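Side-chain contacts in oligopeptide-binding protein AppA (Bacillus subtilis, PDB 1XOC), which binds oligopeptides, including tetra- and pentapeptides but not tripeptides, as the solute-binding component of an ATP-binding cassette peptide permease of Bacillus subtilis: residues A[294-299]-A[374-379]; A[330-335]-A[385-390]. All coordinates share one frame; numbering follows the deposited sequence. Where two conformers were deposited one is given.

Contact 1: A[294-299]-A[374-379]. With ZN (zinc ion), chain F; ZN (zinc ion), chain J.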
ATOM      1  N   GLU A 294       3.350  23.238   3.855  1.00 32.71           N
ATOM      2  CA  GLU A 294       2.333  23.953   3.073  1.00 33.60           C
ATOM      3  C   GLU A 294       2.917  24.430   1.742  1.00 33.93           C
ATOM      4  O   GLU A 294       2.277  24.334   0.691  1.00 33.98           O
ATOM      5  CB  GLU A 294       1.756  25.109   3.885  1.00 34.51           C
ATOM      6  CG  GLU A 294       1.246  24.667   5.252  1.00 38.17           C
ATOM      7  CD  GLU A 294      -0.207  24.980   5.440  1.00 44.68           C
ATOM      8  OE1 GLU A 294      -0.509  26.034   6.048  1.00 48.53           O
ATOM      9  OE2 GLU A 294      -1.038  24.175   4.944  1.00 49.24           O
ATOM     10  N   SER A 295       4.145  24.943   1.780  1.00 34.12           N
ATOM     11  CA  SER A 295       4.821  25.356   0.557  1.00 34.81           C
ATOM     12  C   SER A 295       5.084  24.162  -0.367  1.00 34.70           C
ATOM     13  O   SER A 295       4.986  24.279  -1.584  1.00 33.90           O
ATOM     14  CB  SER A 295       6.124  26.075   0.901  1.00 35.43           C
ATOM     15  OG  SER A 295       6.873  26.366  -0.268  0.50 37.75           O
ATOM     16  N   ILE A 296       5.430  23.015   0.212  1.00 35.14           N
ATOM     17  CA  ILE A 296       5.608  21.787  -0.578  1.00 36.04           C
ATOM     18  C   ILE A 296       4.342  21.478  -1.375  1.00 36.39           C
ATOM     19  O   ILE A 296       4.397  21.272  -2.585  1.00 35.99           O
ATOM     20  CB  ILE A 296       6.026  20.580   0.312  1.00 36.13           C
ATOM     21  CG1 ILE A 296       7.512  20.726   0.665  1.00 36.35           C
ATOM     22  CG2 ILE A 296       5.720  19.238  -0.386  1.00 36.08           C
ATOM     23  CD1 ILE A 296       8.002  19.781   1.720  1.00 36.78           C
ATOM     24  N   VAL A 297       3.207  21.452  -0.702  1.00 37.24           N
ATOM     25  CA  VAL A 297       1.931  21.206  -1.360  1.00 37.91           C
ATOM     26  C   VAL A 297       1.624  22.277  -2.417  1.00 38.79           C
ATOM     27  O   VAL A 297       1.193  21.950  -3.521  1.00 39.18           O
ATOM     28  CB  VAL A 297       0.802  21.090  -0.323  1.00 37.74           C
ATOM     29  CG1 VAL A 297      -0.586  21.038  -0.984  1.00 39.04           C
ATOM     30  CG2 VAL A 297       1.015  19.842   0.525  1.00 37.55           C
ATOM     31  N   SER A 298       1.847  23.551  -2.092  1.00 39.48           N
ATOM     32  CA  SER A 298       1.593  24.638  -3.044  1.00 40.32           C
ATOM     33  C   SER A 298       2.485  24.542  -4.268  1.00 41.36           C
ATOM     34  O   SER A 298       2.042  24.741  -5.399  1.00 42.71           O
ATOM     35  CB  SER A 298       1.839  25.984  -2.387  1.00 40.60           C
ATOM     36  OG  SER A 298       0.913  26.159  -1.357  1.00 42.63           O
ATOM     37  N   GLN A 299       3.746  24.222  -4.026  1.00 42.04           N
ATOM     38  CA  GLN A 299       4.797  24.262  -5.024  1.00 41.90           C
ATOM     39  C   GLN A 299       4.691  23.013  -5.876  1.00 41.86           C
ATOM     40  O   GLN A 299       4.420  23.096  -7.071  1.00 42.62           O
ATOM     41  CB  GLN A 299       6.151  24.347  -4.289  1.00 42.94           C
ATOM     42  CG  GLN A 299       7.397  24.616  -5.097  1.00 43.83           C
ATOM     43  CD  GLN A 299       8.630  24.789  -4.199  1.00 43.59           C
ATOM     44  OE1 GLN A 299       8.524  24.951  -2.970  1.00 48.34           O
ATOM     45  NE2 GLN A 299       9.796  24.756  -4.807  1.00 47.65           N
ATOM     46  N   GLU A 374      10.200  13.047  -6.499  1.00 29.57           N
ATOM     47  CA  GLU A 374      11.520  13.503  -6.877  1.00 29.75           C
ATOM     48  C   GLU A 374      11.655  14.981  -6.542  1.00 28.96           C
ATOM     49  O   GLU A 374      12.659  15.413  -5.975  1.00 28.29           O
ATOM     50  CB  GLU A 374      11.808  13.206  -8.367  1.00 29.97           C
ATOM     51  CG  GLU A 374      11.720  11.680  -8.738  1.00 33.61           C
ATOM     52  CD  GLU A 374      11.795  11.413 -10.238  1.00 33.79           C
ATOM     53  OE1 GLU A 374      11.935  12.402 -10.997  1.00 39.20           O
ATOM     54  OE2 GLU A 374      11.755  10.220 -10.680  1.00 34.88           O
ATOM     55  N   ASP A 375      10.672  15.784  -6.908  1.00 27.30           N
ATOM     56  CA  ASP A 375      10.638  17.198  -6.548  1.00 28.41           C
ATOM     57  C   ASP A 375      10.632  17.437  -5.029  1.00 28.78           C
ATOM     58  O   ASP A 375      11.329  18.321  -4.514  1.00 28.65           O
ATOM     59  CB  ASP A 375       9.397  17.876  -7.137  1.00 28.04           C
ATOM     60  CG  ASP A 375       9.435  17.971  -8.647  1.00 29.82           C
ATOM     61  OD1 ASP A 375       8.416  18.314  -9.272  1.00 32.14           O
ATOM     62  OD2 ASP A 375      10.503  17.709  -9.241  1.00 30.07           O
ATOM     63  N   ILE A 376       9.820  16.693  -4.310  1.00 28.28           N
ATOM     64  CA  ILE A 376       9.826  16.835  -2.863  1.00 29.04           C
ATOM     65  C   ILE A 376      11.201  16.586  -2.295  1.00 28.45           C
ATOM     66  O   ILE A 376      11.621  17.288  -1.375  1.00 29.43           O
ATOM     67  CB  ILE A 376       8.835  15.884  -2.220  1.00 29.25           C
ATOM     68  CG1 ILE A 376       7.417  16.320  -2.545  1.00 31.93           C
ATOM     69  CG2 ILE A 376       9.041  15.838  -0.686  1.00 30.53           C
ATOM     70  CD1 ILE A 376       6.375  15.323  -2.120  1.00 32.40           C
ATOM     71  N   ALA A 377      11.910  15.585  -2.822  1.00 29.10           N
ATOM     72  CA  ALA A 377      13.255  15.271  -2.318  1.00 28.73           C
ATOM     73  C   ALA A 377      14.241  16.426  -2.489  1.00 28.48           C
ATOM     74  O   ALA A 377      15.082  16.726  -1.617  1.00 28.51           O
ATOM     75  CB  ALA A 377      13.788  14.017  -2.939  1.00 29.20           C
ATOM     76  N   VAL A 378      14.118  17.109  -3.613  1.00 27.96           N
ATOM     77  CA  VAL A 378      14.962  18.281  -3.900  1.00 28.00           C
ATOM     78  C   VAL A 378      14.567  19.444  -2.978  1.00 28.63           C
ATOM     79  O   VAL A 378      15.410  20.130  -2.429  1.00 28.33           O
ATOM     80  CB  VAL A 378      14.846  18.676  -5.375  1.00 28.82           C
ATOM     81  CG1 VAL A 378      15.586  19.934  -5.634  1.00 30.20           C
ATOM     82  CG2 VAL A 378      15.361  17.515  -6.267  1.00 28.44           C
ATOM     83  N   VAL A 379      13.276  19.617  -2.732  1.00 28.71           N
ATOM     84  CA  VAL A 379      12.823  20.684  -1.844  1.00 29.46           C
ATOM     85  C   VAL A 379      13.274  20.442  -0.391  1.00 29.24           C
ATOM     86  O   VAL A 379      13.716  21.362   0.299  1.00 29.52           O
ATOM     87  CB  VAL A 379      11.287  20.858  -1.915  1.00 30.19           C
ATOM     88  CG1 VAL A 379      10.816  21.833  -0.838  1.00 33.07           C
ATOM     89  CG2 VAL A 379      10.836  21.365  -3.289  1.00 29.67           C
TER
HETATM   90 ZN    ZN F 524      11.973  11.224 -12.875  0.50 30.31          ZN
HETATM   91 ZN    ZN J 528       9.010  18.331 -11.424  1.00 35.24          ZN
HETATM   92  O   HOH W   1      13.826  10.022 -12.874  1.00 40.18           O
HETATM   93  O   HOH W   2      12.486  13.145 -13.834  0.50 31.34           O
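Ile296 and Gln299 of helix 293-300 meet Ile376 and Val379 of helix 371-385, a worked example of how two helices can touch through a few side-chain branches while Glu374 and Asp375 of the second helix turn to zinc ions. The segment axes pass 10.8 Å apart and run at 139°, closer to antiparallel than to parallel.

Along 374-379, Glu374 comes first and turns to metal. Glu374 chelates a zinc ion through both carboxylate oxygens, OE1 at 2.2 Å and OE2 at 2.4 Å, and two waters join them. OE2 also accepts the backbone N-H of Gly369, a second-shell bond that should steady the carboxylate. Asp375 holds another zinc ion, chiefly through OD1 at 2.2 Å.

With Ile376 the chain reaches its partner helix. CG1 of Ile376 lies 4.0 Å from CG2 of Ile296, the two side chains crossing at about a right angle. Ile376 also touches Leu486 and Tyr487 of strand 483-496, so it lies between helix and sheet.

One turn later Val379 divides its methyls between two partners. CG1 of Val379, anti to its own backbone N (chi1 172°), slides alongside Ile296 and comes within 3.8 Å of Ile296 CG1. CG2 of Val379 meets the extended chain of Gln299 end-on, 3.9 Å from Gln299 NE2. This is a van der Waals approach at the exposed margin of the contact.

Helix 371-385 joins the parallel neighbours 358-367 and 390-396. It is thus the helical connection of a beta-alpha-beta crossover, with helix 293-300 packed against it, in the alpha/beta architecture of periplasmic-type solute-binding proteins.

Contact 2: A[330-335]-A[385-390]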
ATOM      1  N   TYR A 330       5.823  24.681  10.505  1.00 29.66           N
ATOM      2  CA  TYR A 330       7.096  25.181  10.013  1.00 29.32           C
ATOM      3  C   TYR A 330       7.565  26.383  10.802  1.00 29.02           C
ATOM      4  O   TYR A 330       6.833  27.358  10.984  1.00 28.87           O
ATOM      5  CB  TYR A 330       6.967  25.536   8.526  1.00 29.34           C
ATOM      6  CG  TYR A 330       8.148  26.261   7.928  1.00 29.49           C
ATOM      7  CD1 TYR A 330       9.406  25.666   7.873  1.00 30.46           C
ATOM      8  CD2 TYR A 330       8.000  27.528   7.391  1.00 29.83           C
ATOM      9  CE1 TYR A 330      10.495  26.350   7.328  1.00 29.53           C
ATOM     10  CE2 TYR A 330       9.068  28.201   6.836  1.00 29.63           C
ATOM     11  CZ  TYR A 330      10.308  27.597   6.798  1.00 29.66           C
ATOM     12  OH  TYR A 330      11.364  28.299   6.257  1.00 31.26           O
ATOM     13  N   ASN A 331       8.801  26.303  11.270  1.00 29.15           N
ATOM     14  CA  ASN A 331       9.424  27.404  12.010  1.00 29.33           C
ATOM     15  C   ASN A 331      10.922  27.172  11.973  1.00 29.54           C
ATOM     16  O   ASN A 331      11.439  26.377  12.753  1.00 29.16           O
ATOM     17  CB  ASN A 331       8.897  27.391  13.452  1.00 29.31           C
ATOM     18  CG  ASN A 331       9.387  28.546  14.292  1.00 28.90           C
ATOM     19  OD1 ASN A 331       8.751  28.877  15.278  1.00 29.21           O
ATOM     20  ND2 ASN A 331      10.507  29.149  13.933  1.00 24.73           N
ATOM     21  N   GLU A 332      11.611  27.829  11.043  1.00 30.67           N
ATOM     22  CA  GLU A 332      13.029  27.563  10.805  1.00 31.07           C
ATOM     23  C   GLU A 332      13.910  27.831  12.041  1.00 31.37           C
ATOM     24  O   GLU A 332      14.783  27.019  12.374  1.00 31.46           O
ATOM     25  CB  GLU A 332      13.525  28.395   9.632  1.00 31.41           C
ATOM     26  CG  GLU A 332      14.946  28.071   9.185  1.00 32.09           C
ATOM     27  CD  GLU A 332      15.526  29.136   8.288  1.00 31.96           C
ATOM     28  OE1 GLU A 332      16.375  29.911   8.777  1.00 35.08           O
ATOM     29  OE2 GLU A 332      15.135  29.224   7.101  1.00 34.10           O
ATOM     30  N   LYS A 333      13.687  28.948  12.723  1.00 31.81           N
ATOM     31  CA  LYS A 333      14.535  29.262  13.888  1.00 32.06           C
ATOM     32  C   LYS A 333      14.269  28.314  15.069  1.00 31.31           C
ATOM     33  O   LYS A 333      15.186  27.967  15.803  1.00 30.96           O
ATOM     34  CB  LYS A 333      14.498  30.743  14.287  1.00 32.93           C
ATOM     35  CG  LYS A 333      13.138  31.433  14.444  1.00 35.03           C
ATOM     36  CD  LYS A 333      13.231  32.883  13.898  1.00 34.74           C
ATOM     37  CE  LYS A 333      12.199  33.861  14.494  1.00 36.28           C
ATOM     38  NZ  LYS A 333      12.421  35.281  14.029  1.00 36.72           N
ATOM     39  N   LYS A 334      13.035  27.855  15.219  1.00 30.69           N
ATOM     40  CA  LYS A 334      12.745  26.867  16.240  1.00 30.59           C
ATOM     41  C   LYS A 334      13.456  25.551  15.940  1.00 30.28           C
ATOM     42  O   LYS A 334      13.969  24.922  16.854  1.00 30.50           O
ATOM     43  CB  LYS A 334      11.244  26.630  16.386  1.00 30.73           C
ATOM     44  CG  LYS A 334      10.891  25.807  17.604  1.00 30.78           C
ATOM     45  CD  LYS A 334       9.409  25.601  17.698  1.00 31.71           C
ATOM     46  CE  LYS A 334       9.071  24.670  18.830  1.00 33.64           C
ATOM     47  NZ  LYS A 334       9.581  25.234  20.102  1.00 35.90           N
ATOM     48  N   ALA A 335      13.459  25.109  14.676  1.00 29.77           N
ATOM     49  CA  ALA A 335      14.177  23.884  14.316  1.00 29.76           C
ATOM     50  C   ALA A 335      15.666  23.963  14.654  1.00 29.43           C
ATOM     51  O   ALA A 335      16.249  23.001  15.139  1.00 29.58           O
ATOM     52  CB  ALA A 335      14.005  23.584  12.851  1.00 29.44           C
ATOM     53  N   LYS A 385      19.121  22.268   4.065  1.00 31.96           N
ATOM     54  CA  LYS A 385      20.419  22.927   3.905  1.00 32.15           C
ATOM     55  C   LYS A 385      20.473  24.215   4.735  1.00 32.06           C
ATOM     56  O   LYS A 385      21.482  24.514   5.372  1.00 32.84           O
ATOM     57  CB  LYS A 385      20.694  23.235   2.429  1.00 32.15           C
ATOM     58  CG  LYS A 385      22.126  23.729   2.143  1.00 33.09           C
ATOM     59  CD  LYS A 385      22.417  23.784   0.631  1.00 33.77           C
ATOM     60  CE  LYS A 385      23.888  24.071   0.388  1.00 36.61           C
ATOM     61  NZ  LYS A 385      24.234  24.361  -1.039  1.00 38.48           N
ATOM     62  N   LYS A 386      19.367  24.948   4.754  1.00 32.67           N
ATOM     63  CA  LYS A 386      19.238  26.208   5.489  1.00 33.57           C
ATOM     64  C   LYS A 386      19.485  26.093   6.993  1.00 33.40           C
ATOM     65  O   LYS A 386      19.812  27.087   7.631  1.00 33.65           O
ATOM     66  CB  LYS A 386      17.839  26.807   5.294  1.00 34.18           C
ATOM     67  CG  LYS A 386      17.458  27.187   3.855  1.00 35.52           C
ATOM     68  CD  LYS A 386      16.027  27.720   3.841  1.00 36.34           C
ATOM     69  CE  LYS A 386      15.397  27.771   2.459  1.00 37.75           C
ATOM     70  NZ  LYS A 386      13.924  27.444   2.568  1.00 39.68           N
ATOM     71  N   ILE A 387      19.296  24.911   7.564  1.00 33.40           N
ATOM     72  CA  ILE A 387      19.604  24.691   8.974  1.00 33.78           C
ATOM     73  C   ILE A 387      20.839  23.794   9.193  1.00 33.51           C
ATOM     74  O   ILE A 387      21.049  23.259  10.278  1.00 34.63           O
ATOM     75  CB  ILE A 387      18.381  24.186   9.765  1.00 33.76           C
ATOM     76  CG1 ILE A 387      17.965  22.791   9.320  1.00 34.57           C
ATOM     77  CG2 ILE A 387      17.226  25.173   9.634  1.00 34.43           C
ATOM     78  CD1 ILE A 387      16.946  22.176  10.224  1.00 35.16           C
ATOM     79  N   GLY A 388      21.664  23.658   8.165  1.00 32.93           N
ATOM     80  CA  GLY A 388      22.948  22.974   8.286  1.00 32.56           C
ATOM     81  C   GLY A 388      22.893  21.465   8.226  1.00 32.15           C
ATOM     82  O   GLY A 388      23.751  20.784   8.782  1.00 31.81           O
ATOM     83  N   ILE A 389      21.885  20.937   7.538  1.00 31.29           N
ATOM     84  CA  ILE A 389      21.772  19.508   7.323  1.00 31.77           C
ATOM     85  C   ILE A 389      21.989  19.213   5.836  1.00 32.11           C
ATOM     86  O   ILE A 389      21.342  19.819   4.981  1.00 32.76           O
ATOM     87  CB  ILE A 389      20.400  19.017   7.773  1.00 31.71           C
ATOM     88  CG1 ILE A 389      20.317  19.118   9.304  1.00 31.63           C
ATOM     89  CG2 ILE A 389      20.162  17.587   7.290  1.00 31.45           C
ATOM     90  CD1 ILE A 389      18.988  18.685   9.901  1.00 31.59           C
ATOM     91  N   GLU A 390      22.895  18.279   5.555  1.00 31.98           N
ATOM     92  CA  GLU A 390      23.309  17.929   4.200  1.00 31.97           C
ATOM     93  C   GLU A 390      22.572  16.675   3.728  1.00 31.32           C
ATOM     94  O   GLU A 390      22.691  15.602   4.319  1.00 30.69           O
ATOM     95  CB  GLU A 390      24.828  17.694   4.168  1.00 31.31           C
ATOM     96  CG  GLU A 390      25.384  17.228   2.828  1.00 33.02           C
ATOM     97  CD  GLU A 390      26.896  17.108   2.813  1.00 34.29           C
ATOM     98  OE1 GLU A 390      27.475  16.280   3.553  1.00 38.17           O
ATOM     99  OE2 GLU A 390      27.526  17.850   2.039  1.00 40.42           O
TER
HETATM  100  O   HOH W   3      13.683  27.168   5.988  1.00 35.49           O
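A small, partly buried, mixed contact, in which aliphatic groups of Ile387, Glu332 and Ala335 meet beside a water-bridged polar group, brings the first turn of helix 332-341 against Lys386 and Ile387 in the turn that ends helix 371-385. That ending is a Schellman motif with Gly388, at positive phi, as its C-prime residue.

Ile387 reaches both Glu332 and Ala335. Its CG1 sits between the backbone N and the carbonyl carbon (chi1 67°), which spreads its branches: CG2 of Ile387 lies 3.7 Å from CG of Glu332, whereas its CD1 comes to 4.2 Å from CB of Ala335. Leu339 and Ala290 also touch Ile387.

Lys386 crosses Glu332 at about a right angle, its CD 3.7 Å from Glu332 OE2. A water donates to Glu332 OE2 at 2.8 Å, lies 2.6 Å from Tyr330 OH at the edge of the ring and in its plane, and accepts a weak bond from Lys386 NZ at 3.4 Å.

Glu332 OE1 forms a salt bridge to Lys336, in its own helix. Glu332 OE2 and Lys386 NZ stand 5.0 Å apart, too far for direct contact, so their attraction is probably modest; the direct touches are van der Waals contacts, one between the Glu332 carboxylate and the Lys386 chain.

In the fold
From the N terminus the four segments come in the order 294-299, 330-335, 374-379, 385-390, so the two contacts cross. Contact 1 closes a loop that already contains the first half of contact 2; contact 2 then closes a second loop only after the chain has run on past 374-379. Helix 371-385 is common to both: its middle meets helix 293-300, and the turn at its C-terminal end meets the start of helix 332-341. The contact centres lie 16 Å apart, with nearest atoms about 6 Å apart and no touch between them. Together they tie two earlier helices to the crossover between strands 358-367 and 390-396.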